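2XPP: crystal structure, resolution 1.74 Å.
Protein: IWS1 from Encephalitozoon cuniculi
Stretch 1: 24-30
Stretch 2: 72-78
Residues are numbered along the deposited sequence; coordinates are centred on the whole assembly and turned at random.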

ATOM      1  N   ASP A  24       1.187   7.188  14.779  1.00 15.19           N
ATOM      2  CA  ASP A  24       1.779   8.266  13.967  1.00 14.45           C
ATOM      3  C   ASP A  24       0.646   9.191  13.584  1.00 14.75           C
ATOM      4  O   ASP A  24       0.782  10.420  13.661  1.00 13.87           O
ATOM      5  CB  ASP A  24       2.464   7.710  12.702  1.00 14.00           C
ATOM      6  CG  ASP A  24       3.948   7.458  12.887  1.00 14.92           C
ATOM      7  OD1 ASP A  24       4.487   7.596  14.019  1.00 16.84           O
ATOM      8  OD2 ASP A  24       4.573   7.136  11.834  1.00 16.54           O
ATOM      9  N   ASN A  25      -0.508   8.609  13.238  1.00 13.09           N
ATOM     10  CA  ASN A  25      -1.622   9.471  12.863  1.00 14.09           C
ATOM     11  C   ASN A  25      -2.139  10.338  14.015  1.00 15.07           C
ATOM     12  O   ASN A  25      -2.433  11.523  13.818  1.00 16.13           O
ATOM     13  CB  ASN A  25      -2.723   8.688  12.128  1.00 13.76           C
ATOM     14  CG  ASN A  25      -2.331   8.373  10.680  1.00 14.02           C
ATOM     15  OD1 ASN A  25      -1.353   8.878  10.159  1.00 18.13           O
ATOM     16  ND2 ASN A  25      -3.117   7.536  10.030  1.00 17.98           N
ATOM     17  N   ALA A  26      -2.251   9.760  15.205  1.00 14.81           N
ATOM     18  CA  ALA A  26      -2.632  10.466  16.410  1.00 15.40           C
ATOM     19  C   ALA A  26      -1.621  11.560  16.732  1.00 15.93           C
ATOM     20  O   ALA A  26      -1.997  12.678  17.144  1.00 17.20           O
ATOM     21  CB  ALA A  26      -2.692   9.477  17.594  1.00 17.33           C
ATOM     22  N   ASN A  27      -0.338  11.225  16.568  1.00 14.92           N
ATOM     23  CA  ASN A  27       0.696  12.232  16.858  1.00 16.29           C
ATOM     24  C   ASN A  27       0.636  13.363  15.826  1.00 14.85           C
ATOM     25  O   ASN A  27       0.860  14.513  16.174  1.00 16.11           O
ATOM     26  CB  ASN A  27       2.107  11.607  16.946  1.00 16.37           C
ATOM     27  CG  ASN A  27       2.305  10.781  18.252  1.00 19.70           C
ATOM     28  OD1 ASN A  27       1.534  10.918  19.201  1.00 24.08           O
ATOM     29  ND2 ASN A  27       3.357   9.940  18.298  1.00 19.59           N
ATOM     30  N   ASN A  28       0.369  13.039  14.558  1.00 14.74           N
ATOM     31  CA  ASN A  28       0.248  14.118  13.567  1.00 15.47           C
ATOM     32  C   ASN A  28      -0.884  15.090  13.921  1.00 16.64           C
ATOM     33  O   ASN A  28      -0.719  16.301  13.852  1.00 16.84           O
ATOM     34  CB  ASN A  28       0.103  13.518  12.169  1.00 14.55           C
ATOM     35  CG  ASN A  28      -0.112  14.530  11.114  1.00 15.83           C
ATOM     36  OD1 ASN A  28      -1.243  14.820  10.721  1.00 16.86           O
ATOM     37  ND2 ASN A  28       0.966  15.071  10.623  1.00 19.28           N
ATOM     38  N   LEU A  29      -2.011  14.557  14.407  1.00 17.14           N
ATOM     39  CA  LEU A  29      -3.140  15.414  14.796  1.00 17.11           C
ATOM     40  C   LEU A  29      -2.818  16.259  16.022  1.00 17.37           C
ATOM     41  O   LEU A  29      -3.251  17.383  16.163  1.00 18.49           O
ATOM     42  CB  LEU A  29      -4.373  14.576  15.115  1.00 17.86           C
ATOM     43  CG  LEU A  29      -5.107  14.068  13.864  1.00 19.08           C
ATOM     44  CD1 LEU A  29      -6.014  12.986  14.341  1.00 23.66           C
ATOM     45  CD2 LEU A  29      -5.913  15.190  13.280  1.00 19.83           C
ATOM     46  N   GLU A  30      -2.044  15.674  16.917  1.00 17.11           N
ATOM     47  CA  GLU A  30      -1.697  16.315  18.145  1.00 18.88           C
ATOM     48  C   GLU A  30      -0.579  17.347  17.999  1.00 19.88           C
ATOM     49  O   GLU A  30      -0.487  18.223  18.822  1.00 21.72           O
ATOM     50  CB  GLU A  30      -1.261  15.235  19.146  1.00 18.44           C
ATOM     51  CG  GLU A  30      -0.522  15.778  20.385  1.00 19.71           C
ATOM     52  CD  GLU A  30      -1.376  16.587  21.350  1.00 25.99           C
ATOM     53  OE1 GLU A  30      -2.627  16.707  21.189  1.00 29.05           O
ATOM     54  OE2 GLU A  30      -0.765  17.135  22.310  1.00 27.40           O
ATOM     55  N   PRO A  72      -2.043   9.402   2.828  1.00 13.29           N
ATOM     56  CA  PRO A  72      -1.686  10.688   3.469  1.00 14.07           C
ATOM     57  C   PRO A  72      -1.937  10.650   4.978  1.00 14.45           C
ATOM     58  O   PRO A  72      -2.830   9.945   5.460  1.00 14.31           O
ATOM     59  CB  PRO A  72      -2.654  11.697   2.850  1.00 15.82           C
ATOM     60  CG  PRO A  72      -3.168  10.996   1.596  1.00 15.54           C
ATOM     61  CD  PRO A  72      -3.159   9.550   1.870  1.00 14.66           C
ATOM     62  N   LEU A  73      -1.134  11.406   5.677  1.00 15.25           N
ATOM     63  CA  LEU A  73      -1.408  11.745   7.075  1.00 16.80           C
ATOM     64  C   LEU A  73      -2.692  12.597   7.241  1.00 16.71           C
ATOM     65  O   LEU A  73      -3.178  13.211   6.269  1.00 16.60           O
ATOM     66  CB  LEU A  73      -0.215  12.515   7.661  1.00 17.04           C
ATOM     67  CG  LEU A  73       0.823  11.442   7.986  1.00 21.53           C
ATOM     68  CD1 LEU A  73       1.755  11.128   6.814  1.00 19.99           C
ATOM     69  CD2 LEU A  73       1.555  11.711   9.266  1.00 24.66           C
ATOM     70  N   PRO A  74      -3.257  12.650   8.482  1.00 17.15           N
ATOM     71  CA  PRO A  74      -4.439  13.466   8.721  1.00 18.72           C
ATOM     72  C   PRO A  74      -4.364  14.927   8.246  1.00 18.77           C
ATOM     73  O   PRO A  74      -5.402  15.535   7.915  1.00 19.35           O
ATOM     74  CB  PRO A  74      -4.645  13.370  10.260  1.00 19.70           C
ATOM     75  CG  PRO A  74      -4.018  12.059  10.606  1.00 19.29           C
ATOM     76  CD  PRO A  74      -2.811  11.951   9.704  1.00 18.19           C
ATOM     77  N   ASP A  75      -3.171  15.513   8.212  1.00 17.82           N
ATOM     78  CA  ASP A  75      -3.003  16.904   7.808  1.00 19.45           C
ATOM     79  C   ASP A  75      -2.741  17.055   6.295  1.00 19.06           C
ATOM     80  O   ASP A  75      -2.381  18.143   5.830  1.00 21.18           O
ATOM     81  CB  ASP A  75      -1.887  17.576   8.621  1.00 20.07           C
ATOM     82  CG  ASP A  75      -0.491  17.014   8.290  1.00 17.93           C
ATOM     83  OD1 ASP A  75      -0.366  16.071   7.481  1.00 17.55           O
ATOM     84  OD2 ASP A  75       0.482  17.488   8.911  1.00 19.73           O
ATOM     85  N   LYS A  76      -2.981  15.980   5.547  1.00 18.59           N
ATOM     86  CA  LYS A  76      -2.803  15.915   4.073  1.00 18.90           C
ATOM     87  C   LYS A  76      -1.372  15.704   3.614  1.00 19.12           C
ATOM     88  O   LYS A  76      -1.127  15.503   2.392  1.00 18.92           O
ATOM     89  CB  LYS A  76      -3.329  17.167   3.364  1.00 20.30           C
ATOM     90  CG  LYS A  76      -4.812  17.398   3.583  1.00 23.23           C
ATOM     91  CD  LYS A  76      -5.358  18.588   2.772  1.00 26.96           C
ATOM     92  CE  LYS A  76      -5.257  19.854   3.492  1.00 30.54           C
ATOM     93  NZ  LYS A  76      -5.685  20.975   2.594  1.00 31.89           N
ATOM     94  N   SER A  77      -0.427  15.739   4.544  1.00 17.66           N
ATOM     95  CA  SER A  77       0.966  15.505   4.152  1.00 17.33           C
ATOM     96  C   SER A  77       1.225  14.038   3.771  1.00 16.35           C
ATOM     97  O   SER A  77       0.468  13.160   4.138  1.00 14.94           O
ATOM     98  CB  SER A  77       1.946  15.919   5.255  1.00 19.07           C
ATOM     99  OG  SER A  77       1.774  15.127   6.410  1.00 18.70           O
ATOM    100  N   MET A  78       2.294  13.782   3.022  1.00 16.55           N
ATOM    101  CA  MET A  78       2.601  12.384   2.659  1.00 15.27           C
ATOM    102  C   MET A  78       3.696  11.821   3.569  1.00 14.06           C
ATOM    103  O   MET A  78       4.563  12.575   4.037  1.00 15.33           O
ATOM    104  CB  MET A  78       3.026  12.280   1.188  1.00 17.21           C
ATOM    105  CG  MET A  78       1.950  12.735   0.200  1.00 19.74           C
ATOM    106  SD  MET A  78       0.418  11.801   0.260  1.00 20.22           S
ATOM    107  CE  MET A  78       0.898  10.210  -0.465  1.00 20.46           C
TER
HETATM  108  O   HOH W   1      -2.523   7.330   6.903  1.00 24.41           O

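A carboxamide side chain carries a donor and an acceptor side by side, and it is best used where a partner offers the complementary pair. The contact between a helix and a turn in IWS1 is a compact example. Residues 24-30 are helical, and three of their backbone amides donate within the stretch: Asn28 N donates to Asp24 O at 2.8 Å, Leu29 N to Asn25 O at 3.1 Å and Glu30 N to Ala26 O at 3.0 Å. The hydrogen bonds from the helix to the second stretch are made by the Asn28 side chain.

Asn28 points its CA-to-CB bond toward the turn, with chi1 in the t well, and both ends of its amide find a partner in the same residue. Asn28 ND2 donates to Asp75 OD2 at 3.0 Å with an angle of 161°, a well-aligned bond to a carboxylate. Asn28 OD1 accepts from Asp75 N at 3.2 Å, but here the angle is 129° and the bond is weak. One residue thus answers the other through side chain and backbone together, with unequal quality.

Asp75 sits within a type I beta turn, Leu73 to Lys76, closed by Lys76 N donating to Leu73 O at 2.9 Å, while Leu73 N donates to Ser77 O at 2.8 Å. The two carboxylate oxygens of Asp75 have distinct partners: OD2 receives Asn28, whereas Asp75 OD1 accepts from Ser77 N at 3.0 Å and from Ser77 OG at 2.6 Å. The carboxylate therefore links Asn28 of the helix to Ser77, just after the turn.

Around this polar pair the packing is mostly apolar on the side of the turn. Pro74, which has no amide hydrogen to offer, places its CD 3.4 Å from Asn28 OD1 and also 3.4 Å from Asn25 OD1; these are contacts, not hydrogen bonds. Leu73 CD2 lies 3.7 Å from Asn28 ND2, and Leu29 CG meets Pro74 CB at 3.7 Å, an apolar contact between the two side chains.

Asn25 is served differently. The water O accepts from Asn25 ND2 at 3.2 Å and lies 3.0 Å from Pro72 O, within hydrogen-bonding reach, so a solvent molecule spans a gap that the side chain does not close directly. The example shows a carboxamide using both its donor and its acceptor on one residue, whose carboxylate is also bonded to Ser77, within an interface of 303 Å² summed over both sides.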